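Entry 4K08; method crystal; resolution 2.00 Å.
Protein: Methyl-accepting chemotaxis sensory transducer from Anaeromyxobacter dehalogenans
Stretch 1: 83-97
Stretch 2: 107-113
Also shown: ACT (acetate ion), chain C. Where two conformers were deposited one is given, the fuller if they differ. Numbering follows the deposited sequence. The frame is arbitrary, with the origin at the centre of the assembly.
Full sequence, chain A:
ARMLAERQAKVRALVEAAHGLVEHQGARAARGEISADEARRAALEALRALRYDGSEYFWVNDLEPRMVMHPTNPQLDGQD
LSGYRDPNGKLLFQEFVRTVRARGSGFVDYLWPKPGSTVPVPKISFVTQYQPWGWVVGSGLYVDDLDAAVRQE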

# COMPACT_ATOMS: atom_id res chain seq x y z
N GLY A 83 -2.90 -10.74 -12.41
CA GLY A 83 -2.22 -10.55 -13.70
C GLY A 83 -1.44 -9.23 -14.06
O GLY A 83 -0.84 -9.16 -15.13
N TYR A 84 -1.49 -8.18 -13.23
CA TYR A 84 -0.59 -7.02 -13.42
C TYR A 84 0.84 -7.52 -13.17
O TYR A 84 1.12 -8.08 -12.11
CB TYR A 84 -0.91 -5.88 -12.43
CG TYR A 84 0.00 -4.67 -12.62
CD1 TYR A 84 1.38 -4.78 -12.39
CD2 TYR A 84 -0.50 -3.46 -13.09
CE1 TYR A 84 2.26 -3.68 -12.59
CE2 TYR A 84 0.35 -2.36 -13.27
CZ TYR A 84 1.75 -2.50 -13.04
OH TYR A 84 2.60 -1.44 -13.19
N ARG A 85 1.73 -7.39 -14.16
CA ARG A 85 3.13 -7.81 -13.97
C ARG A 85 4.11 -6.65 -14.14
O ARG A 85 3.89 -5.81 -14.98
CB ARG A 85 3.53 -8.88 -15.01
CG ARG A 85 2.67 -10.14 -14.97
CD ARG A 85 3.13 -11.15 -16.07
NE ARG A 85 2.25 -12.31 -16.07
CZ ARG A 85 2.46 -13.42 -15.37
NH1 ARG A 85 3.55 -13.56 -14.61
NH2 ARG A 85 1.57 -14.41 -15.45
N ASP A 86 5.20 -6.63 -13.38
CA ASP A 86 6.25 -5.66 -13.63
C ASP A 86 7.06 -6.18 -14.85
O ASP A 86 6.69 -7.24 -15.41
CB ASP A 86 7.09 -5.41 -12.36
CG ASP A 86 8.00 -6.60 -11.95
OD1 ASP A 86 8.15 -7.59 -12.72
OD2 ASP A 86 8.58 -6.52 -10.83
N PRO A 87 8.12 -5.45 -15.29
CA PRO A 87 8.82 -5.91 -16.50
C PRO A 87 9.58 -7.20 -16.32
O PRO A 87 10.02 -7.74 -17.34
CB PRO A 87 9.82 -4.76 -16.80
CG PRO A 87 9.19 -3.53 -16.17
CD PRO A 87 8.50 -4.07 -14.91
N ASN A 88 9.81 -7.67 -15.10
CA ASN A 88 10.40 -9.00 -14.96
C ASN A 88 9.30 -10.08 -14.82
O ASN A 88 9.57 -11.21 -14.43
CB ASN A 88 11.40 -9.11 -13.81
CG ASN A 88 12.21 -10.43 -13.88
OD1 ASN A 88 12.55 -10.90 -14.96
ND2 ASN A 88 12.48 -11.03 -12.73
N GLY A 89 8.07 -9.72 -15.18
CA GLY A 89 6.98 -10.68 -15.15
C GLY A 89 6.34 -10.93 -13.78
O GLY A 89 5.44 -11.77 -13.67
N LYS A 90 6.78 -10.20 -12.75
CA LYS A 90 6.29 -10.47 -11.41
C LYS A 90 4.82 -9.95 -11.16
O LYS A 90 4.50 -8.78 -11.41
CB LYS A 90 7.27 -9.90 -10.40
CG LYS A 90 6.92 -10.16 -8.93
CD LYS A 90 8.25 -10.12 -8.11
CE LYS A 90 8.01 -10.47 -6.66
NZ LYS A 90 9.13 -10.25 -5.68
N LEU A 91 3.95 -10.86 -10.70
CA LEU A 91 2.54 -10.56 -10.45
C LEU A 91 2.54 -9.89 -9.08
O LEU A 91 2.11 -10.47 -8.11
CB LEU A 91 1.73 -11.87 -10.46
CG LEU A 91 1.47 -12.47 -11.85
CD1 LEU A 91 1.06 -14.04 -11.83
CD2 LEU A 91 0.38 -11.62 -12.55
N LEU A 92 3.10 -8.69 -8.98
CA LEU A 92 3.43 -8.10 -7.67
C LEU A 92 2.20 -7.89 -6.74
O LEU A 92 2.31 -8.09 -5.53
CB LEU A 92 4.22 -6.79 -7.85
CG LEU A 92 3.53 -5.68 -8.63
CD1 LEU A 92 3.19 -4.52 -7.71
CD2 LEU A 92 4.41 -5.20 -9.81
N PHE A 93 1.05 -7.51 -7.29
CA PHE A 93 -0.17 -7.30 -6.45
C PHE A 93 -0.70 -8.65 -5.96
O PHE A 93 -1.05 -8.78 -4.78
CB PHE A 93 -1.25 -6.50 -7.19
CG PHE A 93 -0.86 -5.08 -7.46
CD1 PHE A 93 -0.85 -4.14 -6.42
CD2 PHE A 93 -0.44 -4.68 -8.73
CE1 PHE A 93 -0.44 -2.81 -6.65
CE2 PHE A 93 -0.03 -3.35 -8.98
CZ PHE A 93 -0.04 -2.40 -7.91
N GLN A 94 -0.67 -9.66 -6.83
CA GLN A 94 -0.99 -11.01 -6.37
C GLN A 94 -0.03 -11.36 -5.22
O GLN A 94 -0.48 -11.92 -4.21
CB GLN A 94 -0.98 -12.06 -7.53
CG GLN A 94 -2.45 -12.44 -7.96
CD GLN A 94 -2.55 -12.76 -9.47
OE1 GLN A 94 -2.77 -11.85 -10.32
NE2 GLN A 94 -2.33 -14.06 -9.82
N GLU A 95 1.25 -10.99 -5.33
CA GLU A 95 2.19 -11.34 -4.27
C GLU A 95 1.91 -10.57 -2.96
O GLU A 95 2.11 -11.10 -1.87
CB GLU A 95 3.64 -11.18 -4.74
CG GLU A 95 4.09 -12.26 -5.73
CD GLU A 95 3.99 -13.68 -5.15
OE1 GLU A 95 4.70 -13.95 -4.16
OE2 GLU A 95 3.18 -14.50 -5.66
N PHE A 96 1.43 -9.33 -3.06
CA PHE A 96 0.99 -8.60 -1.86
C PHE A 96 -0.14 -9.36 -1.15
O PHE A 96 -0.16 -9.50 0.06
CB PHE A 96 0.44 -7.21 -2.19
CG PHE A 96 1.44 -6.28 -2.82
CD1 PHE A 96 2.81 -6.50 -2.71
CD2 PHE A 96 1.01 -5.13 -3.50
CE1 PHE A 96 3.72 -5.62 -3.29
CE2 PHE A 96 1.91 -4.26 -4.09
CZ PHE A 96 3.27 -4.49 -3.97
N VAL A 97 -1.13 -9.78 -1.94
CA VAL A 97 -2.32 -10.41 -1.38
C VAL A 97 -1.93 -11.75 -0.74
O VAL A 97 -2.40 -12.05 0.37
CB VAL A 97 -3.46 -10.58 -2.45
CG1 VAL A 97 -4.59 -11.63 -1.98
CG2 VAL A 97 -4.03 -9.22 -2.79
C ACT C . 3.54 0.75 -5.79
O ACT C . 3.19 1.94 -6.13
OXT ACT C . 4.71 0.57 -5.38
CH3 ACT C . 2.61 -0.46 -5.85
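Stretch 2 107-113: FVDYLWP

Packing of strand 107-113 on the turn and helix of 83-97 in the chemotaxis transducer from Anaeromyxobacter dehalogenans. Stretch 2 is extended throughout, most fully at Tyr-110 (phi/psi -173/-180°), and belongs to a strand that begins earlier in the chain. It runs antiparallel to helix 92-97: the N-to-C directions differ by 176° and the axes approach to 9.2 Å. In this register Val-108 lies by Phe-96 (CA to CA 6.9 Å), Tyr-110 by Leu-92 (CA to CA 6.5 Å) and Leu-111 by Asp-86 (CA to CA 5.7 Å), so the strand passes from the helix to the turn that precedes it. Together the two stretches bury 599 Å².

Polar contacts gather at the turn. Asp-86 opens a type I turn that closes at Gly-89, and its p rotamer (chi1 71°) serves both stretches: OD1 accepts from Lys-90 N at 2.9 Å and, weakly, from Asn-88 N at 2.9 Å, while OD2 accepts from Leu-111 N at 2.9 Å (N-H...O angle 156°). One carboxylate thus fastens the turn and ties it to the strand backbone. Lys-90 adds a second tie. Its side chain, with all four chi angles t, reaches along the strand to place NZ 2.5 Å from Asp-109 O in a hydrogen bond and 3.1 Å from Asp-109 OD1 in a salt bridge. The CA-to-CB bond of Asp-109 points away from stretch 1, but the p rotamer (chi1 52°) brings the carboxylate back within reach of the ammonium group. A water links Tyr-84 OH (3.2 Å) to Leu-111 O (3.0 Å), donating to the carbonyl.

Aliphatic contacts flank these bonds. Leu-111 CD1 lies against the turn, 3.9 Å from Pro-87 CD and 4.0 Å from Asn-88 CB. Farther along the helix, Val-108 packs its CB 3.7 Å from Phe-96 CE1, at the edge of that ring, and its CG1 4.2 Å from Glu-95 CB. Leu-92 CD1 sits over one face of Tyr-110, 4.0 Å from the centroid of its ring and 24° off the normal, a CH-pi contact; the same methyl carbon is 3.9 Å from Trp-112 CZ3, so it touches both aromatic residues.

Aromatic pairs complete the contact. Phe-96 presents its edge to the face of Tyr-110 in an offset arrangement (planes at 71°, centroids 5.3 Å apart), with Phe-96 CZ 3.4 Å from Tyr-110 CE1. Phe-93 meets Trp-112 obliquely, Phe-93 CZ lying 3.6 Å from Trp-112 CH2; its CA-to-CB bond points away from the strand, yet the ring end comes nearer. Tyr-84 and the six-membered ring of Trp-112 are nearly parallel (26°) but slid apart and barely overlap; Tyr-84 CZ is 3.5 Å from Trp-112 CZ3.

An acetate ion, probably from the crystallisation liquor, accepts a hydrogen bond from Tyr-110 OH at its OXT (2.5 Å), and its CH3 lies 3.9 Å from Phe-93 CZ.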

# COMPACT_ATOMS: atom_id res chain seq x y z
N PHE A 107 7.59 -7.75 3.62
CA PHE A 107 8.23 -7.05 2.49
C PHE A 107 8.05 -7.81 1.18
O PHE A 107 8.09 -9.05 1.16
CB PHE A 107 9.73 -6.84 2.74
CG PHE A 107 10.02 -5.88 3.85
CD1 PHE A 107 9.98 -4.50 3.62
CD2 PHE A 107 10.26 -6.35 5.13
CE1 PHE A 107 10.22 -3.60 4.66
CE2 PHE A 107 10.49 -5.46 6.16
CZ PHE A 107 10.48 -4.08 5.93
N VAL A 108 7.83 -7.08 0.08
CA VAL A 108 7.77 -7.68 -1.25
C VAL A 108 8.60 -6.75 -2.12
O VAL A 108 8.43 -5.50 -2.04
CB VAL A 108 6.32 -7.79 -1.83
CG1 VAL A 108 6.35 -8.28 -3.29
CG2 VAL A 108 5.43 -8.70 -0.98
N ASP A 109 9.47 -7.33 -2.95
CA ASP A 109 10.27 -6.53 -3.86
C ASP A 109 9.80 -6.71 -5.30
O ASP A 109 9.26 -7.74 -5.65
CB ASP A 109 11.78 -6.79 -3.68
CG ASP A 109 12.14 -8.24 -3.73
OD1 ASP A 109 11.71 -8.95 -4.67
OD2 ASP A 109 12.88 -8.68 -2.82
N TYR A 110 9.93 -5.67 -6.11
CA TYR A 110 9.41 -5.67 -7.47
C TYR A 110 9.93 -4.39 -8.12
O TYR A 110 10.65 -3.62 -7.47
CB TYR A 110 7.85 -5.68 -7.50
CG TYR A 110 7.22 -4.57 -6.65
CD1 TYR A 110 7.14 -4.70 -5.27
CD2 TYR A 110 6.72 -3.39 -7.24
CE1 TYR A 110 6.55 -3.67 -4.47
CE2 TYR A 110 6.12 -2.34 -6.43
CZ TYR A 110 6.07 -2.51 -5.06
OH TYR A 110 5.51 -1.53 -4.25
N LEU A 111 9.57 -4.18 -9.38
CA LEU A 111 9.97 -3.01 -10.14
C LEU A 111 8.78 -2.08 -10.31
O LEU A 111 7.71 -2.52 -10.78
CB LEU A 111 10.46 -3.43 -11.54
CG LEU A 111 11.66 -4.40 -11.58
CD1 LEU A 111 11.70 -5.20 -12.92
CD2 LEU A 111 12.96 -3.56 -11.34
N TRP A 112 8.99 -0.80 -10.02
CA TRP A 112 7.92 0.20 -10.06
C TRP A 112 8.56 1.58 -10.26
O TRP A 112 9.64 1.86 -9.73
CB TRP A 112 7.11 0.22 -8.74
CG TRP A 112 5.79 0.93 -8.93
CD1 TRP A 112 5.51 2.28 -8.76
CD2 TRP A 112 4.56 0.30 -9.31
NE1 TRP A 112 4.16 2.51 -9.03
CE2 TRP A 112 3.56 1.30 -9.37
CE3 TRP A 112 4.20 -1.03 -9.61
CZ2 TRP A 112 2.22 1.03 -9.73
CZ3 TRP A 112 2.85 -1.32 -9.95
CH2 TRP A 112 1.89 -0.28 -10.02
N PRO A 113 7.92 2.43 -11.07
CA PRO A 113 8.52 3.76 -11.30
C PRO A 113 8.51 4.66 -10.06
O PRO A 113 7.70 4.54 -9.13
CB PRO A 113 7.66 4.40 -12.39
CG PRO A 113 6.42 3.53 -12.52
CD PRO A 113 6.68 2.21 -11.84
O HOH W 1 5.70 -2.03 -12.96